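Local coordinates for functional macrophage inflammatory protein 1-alpha homolog (Human herpesvirus 8, PDB 1ZXT) that probably acts as a virus-encoded CC chemokine that binds CCR-type chemokine receptors of the host cell and signals through them, at residues N9-G14 with P33-P38; Y13-H18 with C51-K56; Q23-W28 with Q64-I69. One frame throughout, in Å; residues are numbered along the deposited sequence.

Contact 1. Residues N9-G14 with P33-P38; sequences NSCCYG and PACPKP
The first of the two conserved disulfides of the chemokine fold joins these loops: Cys11, one half of the adjacent Cys-Cys pair that defines a CC chemokine, is bonded to Cys35 in the loop between strands 25-30 and 40-44. The tight part is the bridge itself. Cys11 SG and Cys35 SG lie 2.0 Å apart with a chi3 of -86°, close to the unstrained right angle, and both cysteines place SG anti to their own carbonyl carbon, beside the backbone N, so the two halves reach out alike. On the side of segment 9-14 the sulfur of Cys35 meets backbone: Ser10 O comes within 3.1 Å of Cys35 SG. The neighbouring cysteine, Cys12, turns off to form the second disulfide with Cys51, so the pair ties the N-terminal segment to two different parts of the fold.

Away from the sulfurs the packing loosens. Asn9 lays the ND2 end of its amide against the methyl of Ala34, Asn9 ND2 to Ala34 CB being 3.5 Å. Beyond the bridge, the Tyr13 ring only skims the Pro36 ring obliquely, with 4.3 Å from Tyr13 CE1 to Pro36 CG. No direct hydrogen bond crosses between the loops; water does that work instead. One water accepts from Cys12 N and donates to Lys37 O, and a second donates both to Cys12 O and to Lys37 O, so Lys37 O receives two water hydrogen bonds, each 2.8 Å from Lys37 O to the water oxygen.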
loop_
_atom_site.group_PDB
_atom_site.type_symbol
_atom_site.label_atom_id
_atom_site.label_comp_id
_atom_site.label_asym_id
_atom_site.label_seq_id
_atom_site.Cartn_x
_atom_site.Cartn_y
_atom_site.Cartn_z
ATOM N N ASN A 9 13.176 -3.928 -6.243
ATOM C CA ASN A 9 11.938 -3.182 -6.148
ATOM C C ASN A 9 10.888 -3.940 -5.380
ATOM O O ASN A 9 10.776 -5.166 -5.494
ATOM C CB ASN A 9 11.421 -2.866 -7.546
ATOM C CG ASN A 9 12.349 -1.973 -8.331
ATOM O OD1 ASN A 9 12.758 -0.977 -7.852
ATOM N ND2 ASN A 9 12.731 -2.363 -9.486
ATOM N N SER A 10 10.175 -3.238 -4.495
ATOM C CA SER A 10 9.123 -3.848 -3.697
ATOM C C SER A 10 7.767 -3.716 -4.482
ATOM O O SER A 10 7.383 -2.609 -4.859
ATOM C CB SER A 10 9.043 -3.153 -2.347
ATOM O OG SER A 10 8.060 -3.780 -1.553
ATOM N N CYS A 11 7.129 -4.848 -4.769
ATOM C CA CYS A 11 5.930 -4.888 -5.593
ATOM C C CYS A 11 4.948 -5.812 -4.955
ATOM O O CYS A 11 5.300 -6.737 -4.212
ATOM C CB CYS A 11 6.261 -5.455 -6.937
ATOM S SG CYS A 11 7.414 -4.407 -7.849
ATOM N N CYS A 12 3.694 -5.538 -5.198
ATOM C CA CYS A 12 2.643 -6.455 -4.832
ATOM C C CYS A 12 2.325 -7.440 -5.925
ATOM O O CYS A 12 1.969 -7.036 -7.058
ATOM C CB CYS A 12 1.378 -5.686 -4.517
ATOM S SG CYS A 12 1.573 -4.665 -3.061
ATOM N N TYR A 13 2.394 -8.736 -5.586
ATOM C CA TYR A 13 1.933 -9.820 -6.485
ATOM C C TYR A 13 0.748 -10.443 -5.744
ATOM O O TYR A 13 0.913 -11.291 -4.841
ATOM C CB TYR A 13 3.040 -10.881 -6.769
ATOM C CG TYR A 13 4.323 -10.212 -7.253
ATOM C CD1 TYR A 13 4.481 -9.850 -8.569
ATOM C CD2 TYR A 13 5.285 -9.830 -6.341
ATOM C CE1 TYR A 13 5.630 -9.228 -9.003
ATOM C CE2 TYR A 13 6.436 -9.205 -6.726
ATOM C CZ TYR A 13 6.638 -8.848 -8.044
ATOM O OH TYR A 13 7.815 -8.149 -8.484
ATOM N N GLY A 14 -0.422 -9.944 -6.047
ATOM C CA GLY A 14 -1.612 -10.248 -5.293
ATOM C C GLY A 14 -2.024 -9.083 -4.420
ATOM O O GLY A 14 -1.218 -8.454 -3.725
ATOM N N PRO A 33 7.292 2.365 -9.011
ATOM C CA PRO A 33 6.726 2.559 -10.384
ATOM C C PRO A 33 7.203 1.479 -11.311
ATOM O O PRO A 33 6.684 1.344 -12.406
ATOM C CB PRO A 33 7.355 3.888 -10.819
ATOM C CG PRO A 33 7.725 4.553 -9.528
ATOM C CD PRO A 33 8.175 3.460 -8.624
ATOM N N ALA A 34 8.228 0.745 -10.920
ATOM C CA ALA A 34 8.822 -0.391 -11.772
ATOM C C ALA A 34 7.937 -1.652 -11.752
ATOM O O ALA A 34 8.051 -2.583 -12.618
ATOM C CB ALA A 34 10.159 -0.753 -11.268
ATOM N N CYS A 35 6.997 -1.676 -10.822
ATOM C CA CYS A 35 6.143 -2.859 -10.662
ATOM C C CYS A 35 5.151 -3.031 -11.805
ATOM O O CYS A 35 4.629 -2.047 -12.327
ATOM C CB CYS A 35 5.389 -2.727 -9.319
ATOM S SG CYS A 35 6.458 -2.619 -7.870
ATOM N N PRO A 36 4.831 -4.278 -12.204
ATOM C CA PRO A 36 3.884 -4.493 -13.313
ATOM C C PRO A 36 2.500 -4.036 -13.026
ATOM O O PRO A 36 1.907 -3.434 -13.878
ATOM C CB PRO A 36 3.981 -6.008 -13.563
ATOM C CG PRO A 36 4.336 -6.502 -12.132
ATOM C CD PRO A 36 5.390 -5.553 -11.707
ATOM N N LYS A 37 1.961 -4.220 -11.816
ATOM C CA LYS A 37 0.691 -3.677 -11.459
ATOM C C LYS A 37 0.913 -2.669 -10.341
ATOM O O LYS A 37 1.512 -3.005 -9.274
ATOM C CB LYS A 37 -0.223 -4.770 -10.943
ATOM C CG LYS A 37 -0.620 -5.692 -11.913
ATOM C CD LYS A 37 -1.807 -6.546 -11.456
ATOM C CE LYS A 37 -1.982 -7.722 -12.338
ATOM N NZ LYS A 37 -3.162 -8.513 -11.910
ATOM N N PRO A 38 0.467 -1.447 -10.515
ATOM C CA PRO A 38 0.575 -0.438 -9.460
ATOM C C PRO A 38 -0.127 -0.848 -8.161
ATOM O O PRO A 38 -1.228 -1.403 -8.191
ATOM C CB PRO A 38 -0.139 0.752 -10.110
ATOM C CG PRO A 38 0.147 0.558 -11.533
ATOM C CD PRO A 38 -0.180 -0.886 -11.695
HETATM O O HOH W 1 2.598 -3.436 -6.703
HETATM O O HOH W 2 2.974 -5.379 -8.964
#

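Contact 2. Residues Y13-H18 with C51-K56; sequences YGFQQH and CADPSK
Phe15, three residues beyond Cys12, carries this contact, lying across the end of strand 49-52. Its chi1 of -59° sets CG anti to the carbonyl carbon and beside the backbone N. Phe15 CB stays fairly distant, 4.0 Å from Cys51 O, but the ring then runs along the strand's last peptide. CG has Asp53 CB as its nearest neighbour. CD1 makes the closest approach, Phe15 CD1 to Ala52 C being 3.3 Å, and it also passes near Asp53 N. One step further, Phe15 CE1 meets Ala52 O at 3.5 Å, while on the other flank CD2 and CE2 face the Asp53 carboxylate. CZ, at the tip, packs against Pro38 O of the loop that precedes strand 40-44. Asp53 CB stands over the ring face, 3.9 Å from the Phe15 centroid and 14° off the normal, a CH-pi contact; the carboxylate continues over the ring with its plane just 15° from the ring plane. Cys51 C lies at the ring edge.

Next to the ring the backbones are tied directly: Gln16 N donates to Cys51 O at 2.9 Å, with the donor above the carbonyl plane. A water extends the link by donating to Gln16 O and accepting from Asp53 N.

Asp53 itself is steadied from its own turn. Ser55 N donates to Asp53 OD1 at 3.1 Å from above the carboxylate plane, an Asx turn, and Lys56 N donates to Asp53 O, closing a type I turn whose last residue, Lys56, is the N-cap of helix 57-64. With the Cys12-Cys51 disulfide close by, the N-terminal loop of a chemokine is thus fastened to the third strand of the Greek key sheet, where the chain turns into the C-terminal helix.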
loop_
_atom_site.group_PDB
_atom_site.type_symbol
_atom_site.label_atom_id
_atom_site.label_comp_id
_atom_site.label_asym_id
_atom_site.label_seq_id
_atom_site.Cartn_x
_atom_site.Cartn_y
_atom_site.Cartn_z
ATOM N N TYR A 13 2.394 -8.736 -5.586
ATOM C CA TYR A 13 1.933 -9.820 -6.485
ATOM C C TYR A 13 0.748 -10.443 -5.744
ATOM O O TYR A 13 0.913 -11.291 -4.841
ATOM C CB TYR A 13 3.040 -10.881 -6.769
ATOM C CG TYR A 13 4.323 -10.212 -7.253
ATOM C CD1 TYR A 13 4.481 -9.850 -8.569
ATOM C CD2 TYR A 13 5.285 -9.830 -6.341
ATOM C CE1 TYR A 13 5.630 -9.228 -9.003
ATOM C CE2 TYR A 13 6.436 -9.205 -6.726
ATOM C CZ TYR A 13 6.638 -8.848 -8.044
ATOM O OH TYR A 13 7.815 -8.149 -8.484
ATOM N N GLY A 14 -0.422 -9.944 -6.047
ATOM C CA GLY A 14 -1.612 -10.248 -5.293
ATOM C C GLY A 14 -2.024 -9.083 -4.420
ATOM O O GLY A 14 -1.218 -8.454 -3.725
ATOM N N PHE A 15 -3.294 -8.775 -4.458
ATOM C CA PHE A 15 -3.812 -7.770 -3.535
ATOM C C PHE A 15 -4.830 -8.338 -2.597
ATOM O O PHE A 15 -5.588 -9.251 -2.941
ATOM C CB PHE A 15 -4.449 -6.636 -4.287
ATOM C CG PHE A 15 -3.559 -5.929 -5.229
ATOM C CD1 PHE A 15 -2.632 -5.040 -4.792
ATOM C CD2 PHE A 15 -3.658 -6.131 -6.581
ATOM C CE1 PHE A 15 -1.813 -4.359 -5.651
ATOM C CE2 PHE A 15 -2.814 -5.416 -7.471
ATOM C CZ PHE A 15 -1.903 -4.539 -6.986
ATOM N N GLN A 16 -4.868 -7.760 -1.417
ATOM C CA GLN A 16 -5.953 -7.980 -0.422
ATOM C C GLN A 16 -7.285 -7.444 -0.971
ATOM O O GLN A 16 -7.419 -6.267 -1.174
ATOM C CB GLN A 16 -5.662 -7.425 0.951
ATOM C CG GLN A 16 -6.794 -7.716 1.984
ATOM C CD GLN A 16 -6.440 -7.529 3.506
ATOM O OE1 GLN A 16 -5.359 -7.944 3.924
ATOM N NE2 GLN A 16 -7.369 -6.929 4.332
ATOM N N GLN A 17 -8.227 -8.368 -1.170
ATOM C CA GLN A 17 -9.523 -8.052 -1.731
ATOM C C GLN A 17 -10.526 -7.502 -0.742
ATOM O O GLN A 17 -11.432 -6.783 -1.142
ATOM C CB GLN A 17 -10.121 -9.281 -2.360
ATOM C CG GLN A 17 -9.285 -9.791 -3.520
ATOM C CD GLN A 17 -9.224 -8.783 -4.653
ATOM O OE1 GLN A 17 -10.291 -8.392 -5.196
ATOM N NE2 GLN A 17 -7.999 -8.376 -5.042
ATOM N N HIS A 18 -10.397 -7.847 0.543
ATOM C CA HIS A 18 -11.342 -7.426 1.556
ATOM C C HIS A 18 -10.700 -6.375 2.392
ATOM O O HIS A 18 -9.590 -6.573 2.877
ATOM C CB HIS A 18 -11.758 -8.597 2.440
ATOM C CG HIS A 18 -12.105 -9.818 1.669
ATOM N ND1 HIS A 18 -11.143 -10.704 1.229
ATOM C CD2 HIS A 18 -13.290 -10.260 1.191
ATOM C CE1 HIS A 18 -11.736 -11.670 0.549
ATOM N NE2 HIS A 18 -13.042 -11.437 0.536
ATOM N N CYS A 51 -0.817 -5.239 1.000
ATOM C CA CYS A 51 -0.935 -4.905 -0.456
ATOM C C CYS A 51 -2.386 -4.606 -0.838
ATOM O O CYS A 51 -3.254 -5.466 -0.637
ATOM C CB CYS A 51 -0.469 -6.016 -1.272
ATOM S SG CYS A 51 1.343 -6.013 -1.488
ATOM N N ALA A 52 -2.618 -3.426 -1.407
ATOM C CA ALA A 52 -3.947 -3.046 -1.873
ATOM C C ALA A 52 -3.861 -2.362 -3.246
ATOM O O ALA A 52 -2.867 -1.743 -3.584
ATOM C CB ALA A 52 -4.580 -2.196 -0.849
ATOM N N ASP A 53 -4.936 -2.509 -3.997
ATOM C CA ASP A 53 -5.058 -2.097 -5.373
ATOM C C ASP A 53 -5.683 -0.709 -5.527
ATOM O O ASP A 53 -6.897 -0.555 -5.291
ATOM C CB ASP A 53 -5.986 -3.071 -6.052
ATOM C CG ASP A 53 -5.999 -2.911 -7.553
ATOM O OD1 ASP A 53 -5.417 -1.975 -8.115
ATOM O OD2 ASP A 53 -6.595 -3.701 -8.237
ATOM N N PRO A 54 -4.879 0.309 -5.891
ATOM C CA PRO A 54 -5.356 1.681 -5.965
ATOM C C PRO A 54 -6.336 1.930 -7.100
ATOM O O PRO A 54 -6.959 3.001 -7.121
ATOM C CB PRO A 54 -4.066 2.513 -6.082
ATOM C CG PRO A 54 -3.131 1.621 -6.699
ATOM C CD PRO A 54 -3.439 0.239 -6.190
ATOM N N SER A 55 -6.550 0.944 -7.955
ATOM C CA SER A 55 -7.655 1.002 -8.928
ATOM C C SER A 55 -9.005 0.727 -8.353
ATOM O O SER A 55 -10.041 0.961 -9.026
ATOM C CB SER A 55 -7.377 0.036 -10.064
ATOM O OG SER A 55 -7.730 -1.271 -9.715
ATOM N N LYS A 56 -9.053 0.283 -7.121
ATOM C CA LYS A 56 -10.304 0.078 -6.412
ATOM C C LYS A 56 -10.735 1.270 -5.615
ATOM O O LYS A 56 -10.005 1.781 -4.798
ATOM C CB LYS A 56 -10.186 -1.110 -5.442
ATOM C CG LYS A 56 -9.775 -2.447 -6.082
ATOM C CD LYS A 56 -10.711 -2.877 -7.123
ATOM C CE LYS A 56 -10.548 -4.362 -7.408
ATOM N NZ LYS A 56 -11.514 -4.872 -8.444
HETATM O O HOH W 3 -6.990 -4.324 -2.931
HETATM O O HOH W 4 -7.595 -6.718 -7.131
#

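Contact 3. Residues Q23-W28 with Q64-I69; sequences QILKEW and QRLPAI
The Trp28 indole has Ala68 on one face: the methyl Ala68 CB stands 3.2 Å from the plane of the Trp28 ring, nearer its edge than its middle, and touches Trp28 CE2 and CZ2, with Trp28 CE2 to Ala68 CB at 3.6 Å. At the edge, in the ring plane, is Leu66 O, 3.5 Å from Trp28 NE1. Leu66 CB meets the same edge near Trp28 CD1. The indole takes the crowded chi1 position, 69°, with CG between the backbone N and the carbonyl carbon. Its other neighbours include Val40 and Leu42 of strand 40-44 and Met63 of the helix.

The backbones pair too. Trp28 N donates to Pro67 O at 3.0 Å and Ile69 N returns a bond to Trp28 O at 3.1 Å, both nearly along the C=O axis; Ala68 CA adds a C-H contact to Trp28 O. Trp28 and Ala68 thus form a single beta bridge, by which the segment following the C-terminal helix of this chemokine fold attaches to the first strand, an outermost one of the three-stranded antiparallel sheet. A classic bulge, Lys26 and Glu27 both facing Leu43, interrupts that strand immediately before Trp28.

Leu66 points its branches the other way along the strand: Leu66 CD2 meets Leu25 CB at 3.9 Å and CD1 lies near Leu25 CG, the two leucines crossing at about a right angle, with Leu62 of the helix also on Leu25. Glu27, like Trp28, has CG in the crowded position, and its extended chain crosses Ile69 at about a right angle, Glu27 OE2 lying 3.5 Å from Ile69 CG2 and OE1 near Ile69 CD1.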
loop_
_atom_site.group_PDB
_atom_site.type_symbol
_atom_site.label_atom_id
_atom_site.label_comp_id
_atom_site.label_asym_id
_atom_site.label_seq_id
_atom_site.Cartn_x
_atom_site.Cartn_y
_atom_site.Cartn_z
ATOM N N GLN A 23 -9.237 0.897 11.997
ATOM C CA GLN A 23 -8.636 1.228 13.285
ATOM C C GLN A 23 -7.182 0.756 13.367
ATOM O O GLN A 23 -6.442 1.256 14.159
ATOM C CB GLN A 23 -9.517 0.793 14.497
ATOM C CG GLN A 23 -9.456 -0.680 14.901
ATOM C CD GLN A 23 -10.351 -0.970 16.133
ATOM O OE1 GLN A 23 -11.577 -1.017 16.010
ATOM N NE2 GLN A 23 -9.761 -1.087 17.329
ATOM N N ILE A 24 -6.768 -0.183 12.529
ATOM C CA ILE A 24 -5.417 -0.711 12.675
ATOM C C ILE A 24 -4.460 -0.006 11.727
ATOM O O ILE A 24 -3.256 -0.235 11.761
ATOM C CB ILE A 24 -5.395 -2.280 12.516
ATOM C CG1 ILE A 24 -5.534 -2.756 11.079
ATOM C CG2 ILE A 24 -6.484 -2.915 13.315
ATOM C CD1 ILE A 24 -5.094 -4.134 10.896
ATOM N N LEU A 25 -5.014 0.781 10.791
ATOM C CA LEU A 25 -4.204 1.425 9.744
ATOM C C LEU A 25 -3.558 2.735 10.248
ATOM O O LEU A 25 -4.154 3.555 10.938
ATOM C CB LEU A 25 -5.097 1.678 8.521
ATOM C CG LEU A 25 -5.269 0.641 7.413
ATOM C CD1 LEU A 25 -4.783 -0.752 7.668
ATOM C CD2 LEU A 25 -6.686 0.748 6.846
ATOM N N LYS A 26 -2.270 2.838 9.936
ATOM C CA LYS A 26 -1.370 3.935 10.271
ATOM C C LYS A 26 -1.138 4.965 9.142
ATOM O O LYS A 26 -1.287 6.178 9.390
ATOM C CB LYS A 26 0.018 3.338 10.630
ATOM C CG LYS A 26 0.868 4.039 11.714
ATOM C CD LYS A 26 2.262 3.357 11.768
ATOM C CE LYS A 26 3.109 3.848 12.903
ATOM N NZ LYS A 26 3.262 5.324 12.967
ATOM N N GLU A 27 -0.841 4.497 7.940
ATOM C CA GLU A 27 -0.376 5.324 6.845
ATOM C C GLU A 27 -0.365 4.471 5.602
ATOM O O GLU A 27 -0.548 3.256 5.708
ATOM C CB GLU A 27 1.022 5.818 7.127
ATOM C CG GLU A 27 2.046 4.735 7.410
ATOM C CD GLU A 27 3.342 5.268 8.072
ATOM O OE1 GLU A 27 3.236 5.846 9.090
ATOM O OE2 GLU A 27 4.440 5.049 7.507
ATOM N N TRP A 28 -0.109 5.070 4.414
ATOM C CA TRP A 28 0.063 4.338 3.219
ATOM C C TRP A 28 1.227 4.895 2.399
ATOM O O TRP A 28 1.630 6.008 2.589
ATOM C CB TRP A 28 -1.209 4.335 2.351
ATOM C CG TRP A 28 -1.496 5.670 1.772
ATOM C CD1 TRP A 28 -2.079 6.741 2.396
ATOM C CD2 TRP A 28 -1.183 6.083 0.451
ATOM N NE1 TRP A 28 -2.188 7.776 1.517
ATOM C CE2 TRP A 28 -1.603 7.417 0.329
ATOM C CE3 TRP A 28 -0.532 5.439 -0.657
ATOM C CZ2 TRP A 28 -1.448 8.167 -0.831
ATOM C CZ3 TRP A 28 -0.352 6.194 -1.836
ATOM C CH2 TRP A 28 -0.787 7.570 -1.875
ATOM N N GLN A 64 -7.226 8.228 1.159
ATOM C CA GLN A 64 -7.656 9.567 1.548
ATOM C C GLN A 64 -7.703 9.806 3.049
ATOM O O GLN A 64 -7.397 10.902 3.513
ATOM C CB GLN A 64 -9.049 9.830 0.962
ATOM C CG GLN A 64 -9.021 10.158 -0.536
ATOM C CD GLN A 64 -10.397 10.388 -1.142
ATOM O OE1 GLN A 64 -11.344 10.754 -0.442
ATOM N NE2 GLN A 64 -10.506 10.155 -2.456
ATOM N N ARG A 65 -8.147 8.810 3.810
ATOM C CA ARG A 65 -8.247 8.959 5.255
ATOM C C ARG A 65 -6.890 8.791 5.959
ATOM O O ARG A 65 -6.850 8.970 7.176
ATOM C CB ARG A 65 -9.209 7.930 5.909
ATOM C CG ARG A 65 -10.588 7.678 5.285
ATOM C CD ARG A 65 -11.174 8.828 4.548
ATOM N NE ARG A 65 -12.611 8.656 4.374
ATOM C CZ ARG A 65 -13.406 9.552 3.791
ATOM N NH1 ARG A 65 -12.910 10.698 3.309
ATOM N NH2 ARG A 65 -14.709 9.309 3.692
ATOM N N LEU A 66 -5.809 8.437 5.245
ATOM C CA LEU A 66 -4.552 8.085 5.922
ATOM C C LEU A 66 -3.458 9.004 5.451
ATOM O O LEU A 66 -3.520 9.439 4.347
ATOM C CB LEU A 66 -4.126 6.666 5.587
ATOM C CG LEU A 66 -5.031 5.555 6.145
ATOM C CD1 LEU A 66 -4.621 4.297 5.486
ATOM C CD2 LEU A 66 -4.884 5.484 7.656
ATOM N N PRO A 67 -2.450 9.263 6.264
ATOM C CA PRO A 67 -1.308 10.010 5.814
ATOM C C PRO A 67 -0.479 9.250 4.856
ATOM O O PRO A 67 -0.353 8.034 5.026
ATOM C CB PRO A 67 -0.506 10.276 7.092
ATOM C CG PRO A 67 -1.032 9.405 8.136
ATOM C CD PRO A 67 -2.368 8.891 7.685
ATOM N N ALA A 68 0.045 9.915 3.807
ATOM C CA ALA A 68 0.939 9.277 2.883
ATOM C C ALA A 68 2.334 9.537 3.387
ATOM O O ALA A 68 2.741 10.692 3.442
ATOM C CB ALA A 68 0.773 9.841 1.449
ATOM N N ILE A 69 3.055 8.462 3.723
ATOM C CA ILE A 69 4.314 8.560 4.413
ATOM C C ILE A 69 5.300 7.610 3.794
ATOM O O ILE A 69 5.072 6.409 3.730
ATOM C CB ILE A 69 4.179 8.341 5.926
ATOM C CG1 ILE A 69 3.454 9.540 6.630
ATOM C CG2 ILE A 69 5.608 8.170 6.592
ATOM C CD1 ILE A 69 2.821 9.163 7.840
#

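How the contacts relate
Contacts 1 and 2 start from the same N-terminal loop and share Tyr13 and Gly14; their centres are 11 Å apart, and the Cys12-Cys51 disulfide joins them, with Pro38 O also packing on Pro54. Contact 3 begins further along, running into strand 25-30, and ends beyond helix 57-64; its segments alternate with those of both others. Its centre lies about 20 Å from that of contact 1, on the opposite side of the chain's centre, and about 15 Å from that of contact 2, which reaches the same three-stranded sheet. Thus disulfides and contacts to strand 49-52 hold the N-terminal loop, while a beta bridge and side-chain packing hold the segment after the helix on strand 25-30.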